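Local atomic coordinates of hypothetical protein MJ1460 (Methanocaldococcus jannaschii DSM 2661, PDB entry 2OSO), a protein that is of unknown function but binds a zinc ion, carries a V4R domain and is grouped with the vinyl-4-reductase family. Residues A[86-89]-A[90-94]; A[115-118]-A[119-122]; A[52-55]-A[56-60]. The protein carries 3 engineered substitutions. One frame throughout, in Å; residues are numbered along the deposited sequence.

How the contacts relate
Contact 3 comes first along the chain, then contact 1, then contact 2. Contact 1 spans the short helix 88-93, and contact 3 the first two turns or so of helix 53-64. Contact 2 leads from a loop into helix 118-132. Contacts 2 and 3 touch, with centres about 9 Å apart. Y54 CD1 is 3.5 Å from G122 N there, and both contacts also meet the second subunit. Contact 1 stands apart, with its centre about 22 Å from that of contact 2 and about 25 Å from that of contact 3. It follows edge strand 83-85 of the antiparallel sheet. Contact 2 holds a zinc ligand and meets the second subunit, so the metal lies close to the interface.

Contact 1 of 3, residues A[86-89]-A[90-94]; sequences IDEN and KILLK
D87 O faces two amides of the first helical turn, those of I91 and K90. The bond from I91 N is sound, at 3.2 Å with an N-H...O angle of 159°, and lies in the carbonyl plane. The bond from K90 N to D87 O is weak and strongly bent. K90 N is better served by the carboxylate, with D87 OD1 3.3 Å away in a straighter bond. The amide meets OD1 from above the carboxylate plane, 68° out of it. A chi1 of -171° sets the D87 carboxyl group beside its own carbonyl carbon and turns it back over the start of the helix. D87 is thus the N-cap of helix 88-93, a short helix that follows strand 83-85. The negative carboxylate probably suits the positive end of the helix dipole. The K90 side chain runs out extended and crosses that of D87 at about a right angle. Its CB sits 3.6 Å from D87 CG, but K90 NZ stays 5.5 Å from D87 OD2, so no salt bridge forms, though the opposite charges may attract weakly. Further along, L92 N bonds to E88 O at 3.1 Å, and a weak, bent bond joins L93 N to N89 O. The apolar side of the turn is made by I86 and I91. I86 CG2 and I91 CD1 are only 3.4 Å apart, tighter than usual for two carbons. I86 also packs on I69 and L72 of helix 69-79, while I91 rests on Y98 of strand 98-103 and F132 of helix 118-132.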
ATOM      1  N   ILE A  86      -5.858   8.593 -22.882  1.00 31.88           N
ATOM      2  CA  ILE A  86      -4.699   9.295 -23.476  1.00 32.41           C
ATOM      3  C   ILE A  86      -4.742   9.070 -24.977  1.00 32.37           C
ATOM      4  O   ILE A  86      -4.750   7.922 -25.425  1.00 32.85           O
ATOM      5  CB  ILE A  86      -3.320   8.739 -22.969  1.00 33.25           C
ATOM      6  CG1 ILE A  86      -3.362   8.409 -21.463  1.00 34.36           C
ATOM      7  CG2 ILE A  86      -2.182   9.690 -23.343  1.00 33.19           C
ATOM      8  CD1 ILE A  86      -1.966   8.157 -20.796  1.00 33.44           C
ATOM      9  N   ASP A  87      -4.779  10.160 -25.742  1.00 31.93           N
ATOM     10  CA  ASP A  87      -4.665  10.120 -27.195  1.00 31.20           C
ATOM     11  C   ASP A  87      -3.193  10.267 -27.572  1.00 31.10           C
ATOM     12  O   ASP A  87      -2.679  11.375 -27.672  1.00 30.90           O
ATOM     13  CB  ASP A  87      -5.485  11.259 -27.788  1.00 31.23           C
ATOM     14  CG  ASP A  87      -5.608  11.180 -29.335  1.00 31.37           C
ATOM     15  OD1 ASP A  87      -4.781  10.489 -29.967  1.00 31.12           O
ATOM     16  OD2 ASP A  87      -6.541  11.818 -29.899  1.00 31.40           O
ATOM     17  N   GLU A  88      -2.532   9.142 -27.820  1.00 30.08           N
ATOM     18  CA  GLU A  88      -1.106   9.109 -28.119  1.00 31.26           C
ATOM     19  C   GLU A  88      -0.700   9.783 -29.440  1.00 31.77           C
ATOM     20  O   GLU A  88       0.321  10.466 -29.524  1.00 32.26           O
ATOM     21  CB  GLU A  88      -0.695   7.653 -28.174  1.00 32.10           C
ATOM     22  CG  GLU A  88       0.667   7.387 -28.698  1.00 33.15           C
ATOM     23  CD  GLU A  88       1.017   5.927 -28.562  1.00 33.48           C
ATOM     24  OE1 GLU A  88       0.148   5.144 -28.104  1.00 36.00           O
ATOM     25  OE2 GLU A  88       2.149   5.579 -28.902  1.00 33.78           O
ATOM     26  N   ASN A  89      -1.480   9.558 -30.479  1.00 32.13           N
ATOM     27  CA  ASN A  89      -1.191  10.186 -31.767  1.00 33.14           C
ATOM     28  C   ASN A  89      -1.298  11.724 -31.712  1.00 31.37           C
ATOM     29  O   ASN A  89      -0.529  12.439 -32.364  1.00 30.14           O
ATOM     30  CB  ASN A  89      -2.064   9.556 -32.856  1.00 35.59           C
ATOM     31  CG  ASN A  89      -1.501   8.204 -33.339  1.00 38.06           C
ATOM     32  OD1 ASN A  89      -0.457   7.732 -32.848  1.00 38.82           O
ATOM     33  ND2 ASN A  89      -2.176   7.595 -34.324  1.00 38.91           N
ATOM     34  N   LYS A  90      -2.176  12.240 -30.861  1.00 29.28           N
ATOM     35  CA  LYS A  90      -2.260  13.681 -30.666  1.00 28.52           C
ATOM     36  C   LYS A  90      -1.090  14.240 -29.840  1.00 28.63           C
ATOM     37  O   LYS A  90      -0.603  15.339 -30.112  1.00 28.06           O
ATOM     38  CB  LYS A  90      -3.603  14.031 -30.025  1.00 28.08           C
ATOM     39  CG  LYS A  90      -3.875  15.512 -29.810  1.00 28.11           C
ATOM     40  CD  LYS A  90      -5.311  15.673 -29.257  1.00 27.51           C
ATOM     41  CE  LYS A  90      -5.739  17.104 -29.086  1.00 26.74           C
ATOM     42  NZ  LYS A  90      -7.213  17.205 -29.019  1.00 25.12           N
ATOM     43  N   ILE A  91      -0.650  13.510 -28.822  1.00 29.06           N
ATOM     44  CA  ILE A  91       0.553  13.899 -28.044  1.00 29.89           C
ATOM     45  C   ILE A  91       1.766  14.026 -28.967  1.00 29.63           C
ATOM     46  O   ILE A  91       2.539  14.985 -28.908  1.00 30.11           O
ATOM     47  CB  ILE A  91       0.849  12.859 -26.884  1.00 30.43           C
ATOM     48  CG1 ILE A  91      -0.057  13.132 -25.709  1.00 30.06           C
ATOM     49  CG2 ILE A  91       2.302  12.933 -26.402  1.00 30.44           C
ATOM     50  CD1 ILE A  91      -0.053  11.979 -24.661  1.00 30.07           C
ATOM     51  N   LEU A  92       1.905  13.057 -29.847  1.00 30.35           N
ATOM     52  CA  LEU A  92       2.957  13.079 -30.849  1.00 31.28           C
ATOM     53  C   LEU A  92       2.855  14.269 -31.817  1.00 30.76           C
ATOM     54  O   LEU A  92       3.875  14.872 -32.152  1.00 28.59           O
ATOM     55  CB  LEU A  92       2.969  11.752 -31.611  1.00 32.69           C
ATOM     56  CG  LEU A  92       3.363  10.554 -30.737  1.00 34.51           C
ATOM     57  CD1 LEU A  92       3.261   9.242 -31.546  1.00 35.33           C
ATOM     58  CD2 LEU A  92       4.775  10.709 -30.078  1.00 34.06           C
ATOM     59  N   LEU A  93       1.631  14.650 -32.204  1.00 29.34           N
ATOM     60  CA  LEU A  93       1.437  15.671 -33.229  1.00 30.52           C
ATOM     61  C   LEU A  93       1.446  17.095 -32.668  1.00 31.08           C
ATOM     62  O   LEU A  93       1.803  18.037 -33.368  1.00 29.61           O
ATOM     63  CB  LEU A  93       0.110  15.461 -33.988  1.00 30.92           C
ATOM     64  CG  LEU A  93      -0.061  14.269 -34.941  1.00 31.81           C
ATOM     65  CD1 LEU A  93      -1.497  14.199 -35.451  1.00 32.03           C
ATOM     66  CD2 LEU A  93       0.832  14.389 -36.131  1.00 32.57           C
ATOM     67  N   LYS A  94       1.012  17.257 -31.422  1.00 29.76           N
ATOM     68  CA  LYS A  94       0.788  18.575 -30.862  1.00 30.78           C
ATOM     69  C   LYS A  94       1.910  18.993 -29.939  1.00 30.63           C
ATOM     70  O   LYS A  94       2.639  18.163 -29.429  1.00 29.58           O
ATOM     71  CB  LYS A  94      -0.555  18.589 -30.103  1.00 30.99           C
ATOM     72  CG  LYS A  94      -1.747  18.520 -31.042  1.00 32.99           C
ATOM     73  CD  LYS A  94      -3.080  18.817 -30.367  1.00 33.86           C
ATOM     74  CE  LYS A  94      -3.420  20.337 -30.256  1.00 35.93           C
ATOM     75  NZ  LYS A  94      -4.646  20.591 -29.427  1.00 34.50           N
TER

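Contact 2 of 3, residues A[115-118]-A[119-122]. With ZN (zinc ion), chain B.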
ATOM      1  N   PRO A 115      -8.704  18.811  -5.876  1.00 24.89           N
ATOM      2  CA  PRO A 115      -8.348  17.490  -6.450  1.00 24.69           C
ATOM      3  C   PRO A 115      -7.515  16.653  -5.492  1.00 25.64           C
ATOM      4  O   PRO A 115      -6.654  17.243  -4.782  1.00 25.91           O
ATOM      5  CB  PRO A 115      -7.568  17.880  -7.728  1.00 24.28           C
ATOM      6  CG  PRO A 115      -8.007  19.137  -8.093  1.00 24.44           C
ATOM      7  CD  PRO A 115      -8.282  19.890  -6.796  1.00 23.81           C
ATOM      8  N   ILE A 116      -7.678  15.305  -5.496  1.00 23.94           N
ATOM      9  CA  ILE A 116      -7.090  14.458  -4.435  1.00 22.19           C
ATOM     10  C   ILE A 116      -6.007  13.477  -4.881  1.00 21.49           C
ATOM     11  O   ILE A 116      -5.409  12.897  -4.052  1.00 23.55           O
ATOM     12  CB  ILE A 116      -8.146  13.706  -3.551  1.00 20.47           C
ATOM     13  CG1 ILE A 116      -9.033  12.726  -4.366  1.00 21.58           C
ATOM     14  CG2 ILE A 116      -9.113  14.783  -2.822  1.00 18.80           C
ATOM     15  CD1 ILE A 116      -9.818  11.756  -3.543  1.00 21.04           C
ATOM     16  N   HIS A 117      -5.809  13.297  -6.173  1.00 20.38           N
ATOM     17  CA  HIS A 117      -5.112  12.132  -6.676  1.00 22.38           C
ATOM     18  C   HIS A 117      -3.656  12.544  -6.961  1.00 22.21           C
ATOM     19  O   HIS A 117      -3.160  12.374  -8.072  1.00 22.15           O
ATOM     20  CB  HIS A 117      -5.821  11.556  -7.883  1.00 20.57           C
ATOM     21  CG  HIS A 117      -7.088  10.832  -7.561  1.00 22.20           C
ATOM     22  ND1 HIS A 117      -8.341  11.354  -7.819  1.00 26.29           N
ATOM     23  CD2 HIS A 117      -7.302   9.702  -6.852  1.00 21.74           C
ATOM     24  CE1 HIS A 117      -9.268  10.506  -7.402  1.00 25.80           C
ATOM     25  NE2 HIS A 117      -8.660   9.499  -6.800  1.00 23.71           N
ATOM     26  N   ASP A 118      -2.985  13.037  -5.907  1.00 22.51           N
ATOM     27  CA  ASP A 118      -1.577  13.474  -5.967  1.00 21.87           C
ATOM     28  C   ASP A 118      -0.600  12.319  -6.280  1.00 23.10           C
ATOM     29  O   ASP A 118       0.358  12.537  -7.023  1.00 22.34           O
ATOM     30  CB  ASP A 118      -1.092  14.057  -4.651  1.00 23.02           C
ATOM     31  CG  ASP A 118      -1.661  15.402  -4.338  1.00 26.52           C
ATOM     32  OD1 ASP A 118      -2.631  15.838  -4.987  1.00 28.56           O
ATOM     33  OD2 ASP A 118      -1.121  15.992  -3.388  1.00 28.30           O
ATOM     34  N   PHE A 119      -0.798  11.172  -5.628  1.00 22.99           N
ATOM     35  CA  PHE A 119      -0.005   9.942  -5.918  1.00 22.68           C
ATOM     36  C   PHE A 119      -0.140   9.530  -7.386  1.00 24.14           C
ATOM     37  O   PHE A 119       0.868   9.339  -8.073  1.00 26.99           O
ATOM     38  CB  PHE A 119      -0.395   8.809  -4.945  1.00 22.62           C
ATOM     39  CG  PHE A 119       0.305   7.517  -5.191  1.00 23.13           C
ATOM     40  CD1 PHE A 119       1.687   7.435  -5.067  1.00 21.74           C
ATOM     41  CD2 PHE A 119      -0.403   6.359  -5.449  1.00 21.74           C
ATOM     42  CE1 PHE A 119       2.333   6.233  -5.313  1.00 23.22           C
ATOM     43  CE2 PHE A 119       0.271   5.160  -5.653  1.00 23.66           C
ATOM     44  CZ  PHE A 119       1.637   5.113  -5.545  1.00 23.85           C
ATOM     45  N   ILE A 120      -1.365   9.461  -7.908  1.00 23.14           N
ATOM     46  CA  ILE A 120      -1.588   9.122  -9.334  1.00 23.06           C
ATOM     47  C   ILE A 120      -0.911  10.157 -10.290  1.00 23.23           C
ATOM     48  O   ILE A 120      -0.282   9.807 -11.299  1.00 23.76           O
ATOM     49  CB  ILE A 120      -3.134   8.964  -9.664  1.00 22.41           C
ATOM     50  CG1 ILE A 120      -3.695   7.632  -9.101  1.00 23.88           C
ATOM     51  CG2 ILE A 120      -3.354   9.144 -11.191  1.00 22.62           C
ATOM     52  CD1 ILE A 120      -5.224   7.433  -9.207  1.00 21.72           C
ATOM     53  N   ALA A 121      -0.972  11.428  -9.932  1.00 22.25           N
ATOM     54  CA  ALA A 121      -0.405  12.509 -10.742  1.00 21.60           C
ATOM     55  C   ALA A 121       1.118  12.347 -10.814  1.00 22.22           C
ATOM     56  O   ALA A 121       1.698  12.488 -11.884  1.00 23.46           O
ATOM     57  CB  ALA A 121      -0.825  13.934 -10.192  1.00 20.46           C
ATOM     58  N   GLY A 122       1.737  11.967  -9.696  1.00 21.69           N
ATOM     59  CA  GLY A 122       3.165  11.655  -9.646  1.00 23.05           C
ATOM     60  C   GLY A 122       3.480  10.469 -10.504  1.00 23.13           C
ATOM     61  O   GLY A 122       4.513  10.430 -11.262  1.00 25.60           O
TER
HETATM   62 ZN    ZN B 163      -8.997  12.847  -9.066  1.00 23.35          ZN
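H117 and D118 each send a carbonyl into the first turn of helix 118-132. H117 O accepts A121 N at 3.0 Å, and D118 O accepts G122 N at 3.1 Å. H117 occupies the N-cap position and is also the centre of an inverse gamma turn, with a weak bond from D118 N to I116 O. Its side chain does different work. With CG beside the backbone N (chi1 -74°), the imidazole turns to the zinc, and ND1 binds the metal at 2.1 Å. E140, C143 and C151 complete the site. The far ring nitrogen, NE2, is bonded to the carbonyl of P106, which probably fixes the ring rotation and the tautomer that presents ND1 to the metal. I116 CG1 covers one face of the imidazole, 3.7 Å above the plane and offset toward the rim. The I120 side chain runs beside H117 in the same direction, its CD1 3.9 Å from H117 CD2. D118 OD1 forms a salt bridge with K7 of the second subunit. With chi1 near 180°, the F119 ring reaches F60 of helix 53-64 and F36 of the second subunit, and meets both edge-to-face. This buried turn therefore lies between the zinc site and the dimer interface. Behind it, I120 and A121 pack on F153 of strand 151-158, which seats the start of helix 118-132 against the antiparallel sheet.

Contact 3 of 3, residues A[52-55]-A[56-60]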
ATOM      1  N   SER A  52       6.603  13.813  -0.380  1.00 34.51           N
ATOM      2  CA  SER A  52       5.153  13.957  -0.675  1.00 30.66           C
ATOM      3  C   SER A  52       4.624  12.761  -1.436  1.00 26.64           C
ATOM      4  O   SER A  52       5.382  12.016  -2.015  1.00 26.35           O
ATOM      5  CB  SER A  52       4.893  15.217  -1.474  1.00 28.99           C
ATOM      6  OG  SER A  52       5.272  15.034  -2.797  1.00 28.18           O
ATOM      7  N   LEU A  53       3.314  12.567  -1.420  1.00 23.48           N
ATOM      8  CA  LEU A  53       2.705  11.515  -2.229  1.00 21.74           C
ATOM      9  C   LEU A  53       2.980  11.683  -3.755  1.00 21.90           C
ATOM     10  O   LEU A  53       3.114  10.700  -4.478  1.00 24.89           O
ATOM     11  CB  LEU A  53       1.207  11.435  -1.940  1.00 20.33           C
ATOM     12  CG  LEU A  53       0.927  10.687  -0.612  1.00 21.02           C
ATOM     13  CD1 LEU A  53      -0.497  10.759  -0.269  1.00 23.19           C
ATOM     14  CD2 LEU A  53       1.345   9.212  -0.755  1.00 22.62           C
ATOM     15  N   TYR A  54       3.028  12.920  -4.222  1.00 22.61           N
ATOM     16  CA  TYR A  54       3.414  13.202  -5.606  1.00 22.36           C
ATOM     17  C   TYR A  54       4.831  12.719  -5.892  1.00 23.28           C
ATOM     18  O   TYR A  54       5.077  12.015  -6.868  1.00 22.16           O
ATOM     19  CB  TYR A  54       3.323  14.686  -5.859  1.00 23.59           C
ATOM     20  CG  TYR A  54       3.636  15.079  -7.288  1.00 22.85           C
ATOM     21  CD1 TYR A  54       2.676  15.006  -8.256  1.00 22.46           C
ATOM     22  CD2 TYR A  54       4.885  15.544  -7.643  1.00 23.92           C
ATOM     23  CE1 TYR A  54       2.942  15.345  -9.582  1.00 23.06           C
ATOM     24  CE2 TYR A  54       5.171  15.897  -8.987  1.00 22.97           C
ATOM     25  CZ  TYR A  54       4.177  15.811  -9.943  1.00 22.82           C
ATOM     26  OH  TYR A  54       4.417  16.132 -11.288  1.00 23.81           O
ATOM     27  N   GLU A  55       5.770  13.075  -5.057  1.00 25.69           N
ATOM     28  CA  GLU A  55       7.143  12.652  -5.310  1.00 26.81           C
ATOM     29  C   GLU A  55       7.345  11.139  -5.231  1.00 25.51           C
ATOM     30  O   GLU A  55       8.029  10.551  -6.063  1.00 24.93           O
ATOM     31  CB  GLU A  55       8.086  13.391  -4.376  1.00 30.47           C
ATOM     32  CG  GLU A  55       8.141  14.868  -4.682  1.00 32.86           C
ATOM     33  CD  GLU A  55       8.894  15.628  -3.622  1.00 35.06           C
ATOM     34  OE1 GLU A  55       9.992  15.138  -3.221  1.00 37.60           O
ATOM     35  OE2 GLU A  55       8.375  16.703  -3.217  1.00 39.07           O
ATOM     36  N   ILE A  56       6.693  10.481  -4.276  1.00 24.95           N
ATOM     37  CA  ILE A  56       6.660   9.029  -4.256  1.00 22.64           C
ATOM     38  C   ILE A  56       6.015   8.392  -5.504  1.00 23.67           C
ATOM     39  O   ILE A  56       6.493   7.381  -6.016  1.00 23.80           O
ATOM     40  CB  ILE A  56       5.985   8.487  -2.931  1.00 22.48           C
ATOM     41  CG1 ILE A  56       6.676   9.034  -1.676  1.00 22.12           C
ATOM     42  CG2 ILE A  56       5.993   6.948  -2.913  1.00 22.72           C
ATOM     43  CD1 ILE A  56       8.113   8.439  -1.490  1.00 26.97           C
ATOM     44  N   GLY A  57       4.897   8.927  -5.975  1.00 22.71           N
ATOM     45  CA  GLY A  57       4.302   8.527  -7.249  1.00 24.35           C
ATOM     46  C   GLY A  57       5.255   8.677  -8.421  1.00 24.33           C
ATOM     47  O   GLY A  57       5.393   7.746  -9.229  1.00 24.70           O
ATOM     48  N   GLU A  58       5.986   9.789  -8.480  1.00 24.67           N
ATOM     49  CA  GLU A  58       7.057   9.915  -9.513  1.00 26.01           C
ATOM     50  C   GLU A  58       8.000   8.743  -9.502  1.00 26.91           C
ATOM     51  O   GLU A  58       8.267   8.139 -10.536  1.00 23.35           O
ATOM     52  CB  GLU A  58       7.872  11.214  -9.394  1.00 25.84           C
ATOM     53  CG  GLU A  58       7.045  12.488  -9.591  1.00 26.55           C
ATOM     54  CD  GLU A  58       7.901  13.717  -9.461  1.00 26.71           C
ATOM     55  OE1 GLU A  58       8.137  14.126  -8.312  1.00 25.94           O
ATOM     56  OE2 GLU A  58       8.338  14.257 -10.502  1.00 26.77           O
ATOM     57  N   GLU A  59       8.506   8.395  -8.318  1.00 28.80           N
ATOM     58  CA  GLU A  59       9.461   7.266  -8.200  1.00 28.81           C
ATOM     59  C   GLU A  59       8.827   5.911  -8.521  1.00 26.08           C
ATOM     60  O   GLU A  59       9.462   5.074  -9.109  1.00 23.54           O
ATOM     61  CB  GLU A  59      10.081   7.205  -6.788  1.00 31.85           C
ATOM     62  CG  GLU A  59      10.911   8.397  -6.426  1.00 33.27           C
ATOM     63  CD  GLU A  59      12.220   8.515  -7.221  1.00 36.48           C
ATOM     64  OE1 GLU A  59      12.604   7.643  -8.049  1.00 35.98           O
ATOM     65  OE2 GLU A  59      12.872   9.541  -6.999  1.00 40.32           O
ATOM     66  N   PHE A  60       7.579   5.739  -8.097  1.00 24.40           N
ATOM     67  CA  PHE A  60       6.750   4.565  -8.360  1.00 24.10           C
ATOM     68  C   PHE A  60       6.603   4.369  -9.867  1.00 24.90           C
ATOM     69  O   PHE A  60       6.911   3.287 -10.380  1.00 27.96           O
ATOM     70  CB  PHE A  60       5.416   4.761  -7.667  1.00 23.95           C
ATOM     71  CG  PHE A  60       4.600   3.520  -7.507  1.00 23.10           C
ATOM     72  CD1 PHE A  60       3.756   3.121  -8.509  1.00 23.03           C
ATOM     73  CD2 PHE A  60       4.615   2.807  -6.289  1.00 23.06           C
ATOM     74  CE1 PHE A  60       2.928   2.009  -8.346  1.00 24.73           C
ATOM     75  CE2 PHE A  60       3.841   1.724  -6.114  1.00 22.65           C
ATOM     76  CZ  PHE A  60       2.983   1.297  -7.137  1.00 23.53           C
TER
HETATM   77  O   HOH W   1       7.136  16.338 -11.831  1.00 23.35           O
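Y54 and E58 stand one turn apart on helix 53-64 and lean together. At a chi1 of -177° the Y54 ring reaches forward along the helix, until CE2 lies 3.5 Å from E58 OE1. E58 takes the other course. Its CG sits beside the backbone N (chi1 -62°), and the chain then runs extended. This brings the carboxylate across to the CD2-CE2 side of the ring at a slant, the two planes 40° apart. A water closes the gap at the far end. It accepts from Y54 OH at 2.8 Å and donates to E58 OE2 at 2.7 Å. E58 OE1 also lies near E55 CG, at 3.7 Å, but the E55 and E58 carboxylates stay apart and are turned almost perpendicular to each other. One turn earlier, S52 is the N-cap. Its OG accepts E55 N at 3.0 Å, in a nearly straight bond. The E55 carboxylate returns no bond to S52 N, so the full capping box is not made. Regular helical bonds follow, and I56 N to S52 O, at 3.0 Å, is almost linear. G57 N bonds to L53 O. The start of the helix also meets the second subunit, where E6 accepts from L53 N. Y54 OH has a further donor, V138 N of strand 135-142. The hydrogen bonds thus run one way, from V138 N to Y54 OH, on to the water and then to E58. Such a chain probably steadies the negative charge of E58 and ties the helix to the edge of the sheet.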